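Local structure of solute Binding Protein BlMnBP1, Blac_00780 in complex with mannopentaose (Bifidobacterium, 6I5W) at residues A[1-6]-A[316-321]. The protein binds beta-manno-oligosaccharides as the solute-binding component of a bifidobacterial ABC transporter, probably delivering them to the membrane for uptake. Numbering follows the deposited sequence.
With ZN (zinc ion), chain Y; ZN (zinc ion), chain U.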
loop_
_atom_site.group_PDB
_atom_site.type_symbol
_atom_site.label_atom_id
_atom_site.label_comp_id
_atom_site.label_asym_id
_atom_site.label_seq_id
_atom_site.Cartn_x
_atom_site.Cartn_y
_atom_site.Cartn_z
ATOM N N GLY A 1 -18.664 -3.095 18.116
ATOM C CA GLY A 1 -19.127 -4.124 19.023
ATOM C C GLY A 1 -18.141 -5.274 19.078
ATOM O O GLY A 1 -17.986 -6.018 18.093
ATOM N N ASN A 2 -17.444 -5.408 20.212
ATOM C CA ASN A 2 -16.648 -6.600 20.497
ATOM C C ASN A 2 -17.510 -7.543 21.324
ATOM O O ASN A 2 -17.586 -7.400 22.547
ATOM C CB ASN A 2 -15.380 -6.258 21.262
ATOM C CG ASN A 2 -14.463 -7.444 21.389
ATOM O OD1 ASN A 2 -14.837 -8.557 21.029
ATOM N ND2 ASN A 2 -13.259 -7.225 21.888
ATOM N N LYS A 3 -18.141 -8.526 20.667
ATOM C CA LYS A 3 -19.043 -9.460 21.337
ATOM C C LYS A 3 -18.325 -10.616 22.039
ATOM O O LYS A 3 -18.986 -11.408 22.730
ATOM C CB LYS A 3 -20.043 -10.073 20.342
ATOM C CG LYS A 3 -21.011 -9.104 19.656
ATOM C CD LYS A 3 -21.662 -9.779 18.443
ATOM C CE LYS A 3 -22.795 -8.968 17.835
ATOM N NZ LYS A 3 -23.499 -9.798 16.816
ATOM N N THR A 4 -17.007 -10.742 21.868
ATOM C CA THR A 4 -16.294 -11.892 22.395
ATOM C C THR A 4 -15.749 -11.667 23.800
ATOM O O THR A 4 -15.231 -12.616 24.394
ATOM C CB THR A 4 -15.092 -12.280 21.513
ATOM O OG1 THR A 4 -14.020 -11.340 21.724
ATOM C CG2 THR A 4 -15.467 -12.314 20.065
ATOM N N GLY A 5 -15.748 -10.434 24.292
ATOM C CA GLY A 5 -15.177 -10.138 25.585
ATOM C C GLY A 5 -13.714 -10.489 25.761
ATOM O O GLY A 5 -13.181 -10.406 26.869
ATOM N N ILE A 6 -13.054 -10.897 24.688
ATOM C CA ILE A 6 -11.618 -11.145 24.694
ATOM C C ILE A 6 -10.992 -10.256 23.637
ATOM O O ILE A 6 -11.576 -10.052 22.564
ATOM C CB ILE A 6 -11.266 -12.624 24.427
ATOM C CG1 ILE A 6 -12.035 -13.114 23.206
ATOM C CG2 ILE A 6 -11.573 -13.469 25.686
ATOM C CD1 ILE A 6 -11.385 -14.284 22.516
ATOM N N GLU A 316 -18.991 -16.534 18.452
ATOM C CA GLU A 316 -18.116 -17.647 18.019
ATOM C C GLU A 316 -17.360 -17.241 16.747
ATOM O O GLU A 316 -16.173 -17.529 16.672
ATOM C CB GLU A 316 -18.918 -18.928 17.792
ATOM C CG GLU A 316 -18.249 -20.172 18.352
ATOM C CD GLU A 316 -19.046 -21.472 18.276
ATOM O OE1 GLU A 316 -20.264 -21.435 18.479
ATOM O OE2 GLU A 316 -18.441 -22.526 18.036
ATOM N N LYS A 317 -18.020 -16.588 15.797
ATOM C CA LYS A 317 -17.410 -16.208 14.499
ATOM C C LYS A 317 -16.377 -15.100 14.747
ATOM O O LYS A 317 -15.318 -15.212 14.203
ATOM C CB LYS A 317 -18.502 -15.935 13.456
ATOM C CG LYS A 317 -18.963 -17.178 12.696
ATOM C CD LYS A 317 -20.007 -16.976 11.603
ATOM C CE LYS A 317 -19.678 -15.879 10.613
ATOM N NZ LYS A 317 -19.855 -16.283 9.195
ATOM N N GLN A 318 -16.644 -14.099 15.579
ATOM C CA GLN A 318 -15.635 -13.098 15.887
ATOM C C GLN A 318 -14.422 -13.738 16.545
ATOM O O GLN A 318 -13.274 -13.385 16.235
ATOM C CB GLN A 318 -16.229 -12.007 16.787
ATOM C CG GLN A 318 -17.431 -11.266 16.201
ATOM C CD GLN A 318 -17.819 -10.063 17.058
ATOM O OE1 GLN A 318 -17.246 -9.850 18.136
ATOM N NE2 GLN A 318 -18.781 -9.257 16.580
ATOM N N GLU A 319 -14.656 -14.684 17.449
ATOM C CA GLU A 319 -13.552 -15.377 18.103
ATOM C C GLU A 319 -12.692 -16.084 17.072
ATOM O O GLU A 319 -11.464 -15.947 17.057
ATOM C CB GLU A 319 -14.076 -16.399 19.118
ATOM C CG GLU A 319 -14.030 -16.000 20.588
ATOM C CD GLU A 319 -14.269 -17.204 21.537
ATOM O OE1 GLU A 319 -15.352 -17.329 22.141
ATOM O OE2 GLU A 319 -13.380 -18.069 21.676
ATOM N N ALA A 320 -13.333 -16.880 16.207
ATOM C CA ALA A 320 -12.605 -17.623 15.190
ATOM C C ALA A 320 -11.871 -16.669 14.255
ATOM O O ALA A 320 -10.720 -16.909 13.902
ATOM C CB ALA A 320 -13.576 -18.526 14.424
ATOM N N SER A 321 -12.526 -15.581 13.850
ATOM C CA SER A 321 -11.866 -14.592 13.016
ATOM C C SER A 321 -10.632 -14.029 13.723
ATOM O O SER A 321 -9.544 -13.998 13.156
ATOM C CB SER A 321 -12.865 -13.492 12.648
ATOM O OG SER A 321 -13.883 -14.010 11.786
HETATM ZN ZN ZN Y . -14.800 -19.314 22.550
HETATM ZN ZN ZN U . -19.176 -16.053 7.947
HETATM O O HOH W 1 -21.043 -15.793 6.366
HETATM O O HOH W 2 -20.985 -14.588 9.022
#
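An Asx turn and an ST turn fold the N-terminal segment 1-6 into a compact loop, which lies against helix 315-330 through K3, T4 and I6 on one side and Q318 and E319 on the other. Evidence for the two turns is direct: N2 OD1 accepts from T4 N at 3.2 Å, and T4 OG1 accepts from I6 N at 3.1 Å. One hydrogen bond joins the segments, from K3 N to Q318 OE1 (3.0 Å, 146° at the hydrogen), with the donor tilted 21° from the carbonyl plane. Beyond CG the Q318 chain is extended (chi2 -171°), which carries its amide out to the K3 backbone; the K3 side chain crosses it at about a right angle, K3 CD resting 3.5 Å from Q318 NE2. T4 turns its methyl to the helix, CG2 lying 3.4 Å from Q318 CB, while I6 CD1 meets E319 CG at 3.7 Å. With only an alanine in place of Q318, K3 N would probably lose this acceptor and a gap would open beside the K3 methylenes. E319 OE1 and OE2 both bind a zinc ion, each at 2.1 Å, and OE1 also accepts a hydrogen bond from K315 NZ. K3 NZ reaches I313 O, just before the helix, whereas A320 and S321 pack on strand 22-28, placing the helix between that strand and the N-terminal loop.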